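Local coordinates for protein cation antiporter (Dietzia sp. DQ12-45-1b, PDB 7D3U) that forms subunit E of the Mrp complex, a membrane-embedded sodium/proton antiporter, and probably takes part in moving monovalent cations across the membrane, at residues G43-T49 against W84-G90. Numbering follows the deposited sequence.
Sequences GFVRFPT and WEIVVHG
Phe47 and Ile86 face each other as a hydrogen-bonded pair in an antiparallel beta sheet, where strand 43-48 lies along strand 85-90, the middle strand of three in this chain; at Gly43 and Phe44 the sheet continues in parallel into a strand of the neighbouring subunit G. Each gives its N-H to the other's carbonyl, Phe47 N to Ile86 O and Ile86 N to Phe47 O, both at 2.9 Å. Val45 pairs likewise with Val88, and Gly43 with Gly90. The face carrying Val45, Phe47, Ile86 and Val88 is the tightly packed one, lying against helices 54-66 and 96-111. There Ile86 CD1 meets the edge of the Phe47 ring at CD2, 3.5 Å away, the two side chains running side by side.

The opposite face, with Phe44, His89, Arg46 and Glu85, is packed at one end and looser at the other. At the packed end, His89 turns its edge to the face of Phe44 in a T-shaped stack, planes at 63°, with His89 CD2 offset toward the rim near Phe44 CZ. Phe44 also meets Tyr36 and Phe110 of subunit G edge-to-face, so replacing it with an alanine would probably open a gap at that interface and take away the ring face that His89 CD2 rests on. Farther along lie the partly exposed Arg46 and Glu85, with exposed Pro48 beside them. A bend at chi3 (68°) swings the guanidinium of Arg46 so that its edge meets the carboxylate. The salt bridge is loose: Glu85 OE1 takes two weak bonds, from Arg46 NE at 3.5 Å and Arg46 NH1 at 3.4 Å.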
ATOM      1  N   GLY F  43      31.753   2.553 -52.753  1.00 91.35           N
ATOM      2  CA  GLY F  43      31.004   1.861 -53.780  1.00 91.35           C
ATOM      3  C   GLY F  43      30.597   0.467 -53.358  1.00 91.35           C
ATOM      4  O   GLY F  43      31.369  -0.236 -52.700  1.00 91.35           O
ATOM      5  N   PHE F  44      29.387   0.060 -53.723  1.00 90.73           N
ATOM      6  CA  PHE F  44      28.894  -1.271 -53.407  1.00 90.73           C
ATOM      7  C   PHE F  44      29.136  -2.205 -54.582  1.00 90.73           C
ATOM      8  O   PHE F  44      29.127  -1.788 -55.742  1.00 90.73           O
ATOM      9  CB  PHE F  44      27.404  -1.230 -53.068  1.00 90.73           C
ATOM     10  CG  PHE F  44      27.073  -0.360 -51.895  1.00 90.73           C
ATOM     11  CD1 PHE F  44      26.931   1.006 -52.048  1.00 90.73           C
ATOM     12  CD2 PHE F  44      26.904  -0.906 -50.637  1.00 90.73           C
ATOM     13  CE1 PHE F  44      26.627   1.810 -50.972  1.00 90.73           C
ATOM     14  CE2 PHE F  44      26.599  -0.105 -49.559  1.00 90.73           C
ATOM     15  CZ  PHE F  44      26.460   1.254 -49.727  1.00 90.73           C
ATOM     16  N   VAL F  45      29.346  -3.481 -54.273  1.00 91.56           N
ATOM     17  CA  VAL F  45      29.703  -4.466 -55.287  1.00 91.56           C
ATOM     18  C   VAL F  45      29.120  -5.812 -54.886  1.00 91.56           C
ATOM     19  O   VAL F  45      29.259  -6.242 -53.737  1.00 91.56           O
ATOM     20  CB  VAL F  45      31.233  -4.565 -55.464  1.00 91.56           C
ATOM     21  CG1 VAL F  45      31.595  -5.678 -56.431  1.00 91.56           C
ATOM     22  CG2 VAL F  45      31.798  -3.244 -55.946  1.00 91.56           C
ATOM     23  N   ARG F  46      28.457  -6.472 -55.830  1.00 95.58           N
ATOM     24  CA  ARG F  46      28.049  -7.859 -55.660  1.00 95.58           C
ATOM     25  C   ARG F  46      29.204  -8.746 -56.101  1.00 95.58           C
ATOM     26  O   ARG F  46      29.682  -8.632 -57.235  1.00 95.58           O
ATOM     27  CB  ARG F  46      26.790  -8.164 -56.465  1.00 95.58           C
ATOM     28  CG  ARG F  46      25.625  -7.258 -56.136  1.00 95.58           C
ATOM     29  CD  ARG F  46      24.400  -7.596 -56.960  1.00 95.58           C
ATOM     30  NE  ARG F  46      23.845  -8.896 -56.598  1.00 95.58           N
ATOM     31  CZ  ARG F  46      22.555  -9.199 -56.671  1.00 95.58           C
ATOM     32  NH1 ARG F  46      22.136 -10.407 -56.323  1.00 95.58           N
ATOM     33  NH2 ARG F  46      21.682  -8.293 -57.087  1.00 95.58           N
ATOM     34  N   PHE F  47      29.653  -9.624 -55.209  1.00 94.06           N
ATOM     35  CA  PHE F  47      30.849 -10.420 -55.438  1.00 94.06           C
ATOM     36  C   PHE F  47      30.513 -11.900 -55.322  1.00 94.06           C
ATOM     37  O   PHE F  47      30.068 -12.344 -54.249  1.00 94.06           O
ATOM     38  CB  PHE F  47      31.937 -10.036 -54.433  1.00 94.06           C
ATOM     39  CG  PHE F  47      33.210 -10.810 -54.589  1.00 94.06           C
ATOM     40  CD1 PHE F  47      33.765 -11.011 -55.839  1.00 94.06           C
ATOM     41  CD2 PHE F  47      33.858 -11.327 -53.485  1.00 94.06           C
ATOM     42  CE1 PHE F  47      34.940 -11.720 -55.984  1.00 94.06           C
ATOM     43  CE2 PHE F  47      35.031 -12.036 -53.624  1.00 94.06           C
ATOM     44  CZ  PHE F  47      35.573 -12.233 -54.875  1.00 94.06           C
ATOM     45  N   PRO F  48      30.679 -12.692 -56.380  1.00 92.50           N
ATOM     46  CA  PRO F  48      30.550 -14.148 -56.236  1.00 92.50           C
ATOM     47  C   PRO F  48      31.729 -14.699 -55.449  1.00 92.50           C
ATOM     48  O   PRO F  48      32.887 -14.443 -55.779  1.00 92.50           O
ATOM     49  CB  PRO F  48      30.545 -14.653 -57.685  1.00 92.50           C
ATOM     50  CG  PRO F  48      30.250 -13.438 -58.522  1.00 92.50           C
ATOM     51  CD  PRO F  48      30.856 -12.293 -57.784  1.00 92.50           C
ATOM     52  N   THR F  49      31.425 -15.468 -54.405  1.00 96.91           N
ATOM     53  CA  THR F  49      32.423 -15.775 -53.390  1.00 96.91           C
ATOM     54  C   THR F  49      33.199 -17.054 -53.671  1.00 96.91           C
ATOM     55  O   THR F  49      34.337 -17.187 -53.207  1.00 96.91           O
ATOM     56  CB  THR F  49      31.756 -15.879 -52.016  1.00 96.91           C
ATOM     57  OG1 THR F  49      31.148 -14.625 -51.690  1.00 96.91           O
ATOM     58  CG2 THR F  49      32.792 -16.192 -50.955  1.00 96.91           C
ATOM     59  N   TRP F  84      27.595 -18.994 -53.126  1.00 99.38           N
ATOM     60  CA  TRP F  84      27.590 -17.826 -52.255  1.00 99.38           C
ATOM     61  C   TRP F  84      27.977 -16.506 -52.908  1.00 99.38           C
ATOM     62  O   TRP F  84      29.004 -16.401 -53.583  1.00 99.38           O
ATOM     63  CB  TRP F  84      28.297 -17.956 -50.908  1.00 99.38           C
ATOM     64  CG  TRP F  84      27.640 -18.898 -49.962  1.00 99.38           C
ATOM     65  CD1 TRP F  84      27.819 -20.246 -49.892  1.00 99.38           C
ATOM     66  CD2 TRP F  84      26.694 -18.565 -48.942  1.00 99.38           C
ATOM     67  NE1 TRP F  84      27.042 -20.775 -48.890  1.00 99.38           N
ATOM     68  CE2 TRP F  84      26.342 -19.761 -48.292  1.00 99.38           C
ATOM     69  CE3 TRP F  84      26.110 -17.370 -48.516  1.00 99.38           C
ATOM     70  CZ2 TRP F  84      25.433 -19.797 -47.239  1.00 99.38           C
ATOM     71  CZ3 TRP F  84      25.209 -17.407 -47.474  1.00 99.38           C
ATOM     72  CH2 TRP F  84      24.878 -18.612 -46.847  1.00 99.38           C
ATOM     73  N   GLU F  85      27.139 -15.496 -52.706  1.00 96.97           N
ATOM     74  CA  GLU F  85      27.418 -14.130 -53.118  1.00 96.97           C
ATOM     75  C   GLU F  85      27.457 -13.232 -51.891  1.00 96.97           C
ATOM     76  O   GLU F  85      26.741 -13.460 -50.915  1.00 96.97           O
ATOM     77  CB  GLU F  85      26.357 -13.614 -54.094  1.00 96.97           C
ATOM     78  CG  GLU F  85      26.708 -13.784 -55.557  1.00 96.97           C
ATOM     79  CD  GLU F  85      25.879 -12.886 -56.454  1.00 96.97           C
ATOM     80  OE1 GLU F  85      25.114 -12.057 -55.919  1.00 96.97           O
ATOM     81  OE2 GLU F  85      25.993 -13.006 -57.692  1.00 96.97           O
ATOM     82  N   ILE F  86      28.306 -12.210 -51.940  1.00 90.29           N
ATOM     83  CA  ILE F  86      28.384 -11.239 -50.859  1.00 90.29           C
ATOM     84  C   ILE F  86      28.195  -9.843 -51.434  1.00 90.29           C
ATOM     85  O   ILE F  86      28.333  -9.611 -52.635  1.00 90.29           O
ATOM     86  CB  ILE F  86      29.708 -11.331 -50.076  1.00 90.29           C
ATOM     87  CG1 ILE F  86      30.901 -11.193 -51.017  1.00 90.29           C
ATOM     88  CG2 ILE F  86      29.782 -12.636 -49.308  1.00 90.29           C
ATOM     89  CD1 ILE F  86      32.224 -11.465 -50.347  1.00 90.29           C
ATOM     90  N   VAL F  87      27.860  -8.910 -50.550  1.00 86.76           N
ATOM     91  CA  VAL F  87      27.693  -7.506 -50.900  1.00 86.76           C
ATOM     92  C   VAL F  87      28.764  -6.732 -50.150  1.00 86.76           C
ATOM     93  O   VAL F  87      28.675  -6.563 -48.928  1.00 86.76           O
ATOM     94  CB  VAL F  87      26.294  -6.987 -50.555  1.00 86.76           C
ATOM     95  CG1 VAL F  87      26.196  -5.504 -50.853  1.00 86.76           C
ATOM     96  CG2 VAL F  87      25.246  -7.762 -51.326  1.00 86.76           C
ATOM     97  N   VAL F  88      29.776  -6.263 -50.874  1.00 86.34           N
ATOM     98  CA  VAL F  88      30.942  -5.622 -50.281  1.00 86.34           C
ATOM     99  C   VAL F  88      30.890  -4.133 -50.574  1.00 86.34           C
ATOM    100  O   VAL F  88      30.665  -3.723 -51.719  1.00 86.34           O
ATOM    101  CB  VAL F  88      32.245  -6.240 -50.809  1.00 86.34           C
ATOM    102  CG1 VAL F  88      33.434  -5.650 -50.087  1.00 86.34           C
ATOM    103  CG2 VAL F  88      32.210  -7.742 -50.635  1.00 86.34           C
ATOM    104  N   HIS F  89      31.106  -3.326 -49.542  1.00 87.77           N
ATOM    105  CA  HIS F  89      31.204  -1.881 -49.665  1.00 87.77           C
ATOM    106  C   HIS F  89      32.666  -1.487 -49.533  1.00 87.77           C
ATOM    107  O   HIS F  89      33.351  -1.949 -48.614  1.00 87.77           O
ATOM    108  CB  HIS F  89      30.360  -1.191 -48.593  1.00 87.77           C
ATOM    109  CG  HIS F  89      30.567   0.286 -48.516  1.00 87.77           C
ATOM    110  ND1 HIS F  89      31.564   0.859 -47.757  1.00 87.77           N
ATOM    111  CD2 HIS F  89      29.896   1.311 -49.091  1.00 87.77           C
ATOM    112  CE1 HIS F  89      31.502   2.173 -47.875  1.00 87.77           C
ATOM    113  NE2 HIS F  89      30.497   2.472 -48.676  1.00 87.77           N
ATOM    114  N   GLY F  90      33.142  -0.648 -50.434  1.00 91.27           N
ATOM    115  CA  GLY F  90      34.558  -0.319 -50.494  1.00 91.27           C
ATOM    116  C   GLY F  90      34.812   1.171 -50.548  1.00 91.27           C
ATOM    117  O   GLY F  90      34.186   1.892 -51.321  1.00 91.27           O
TER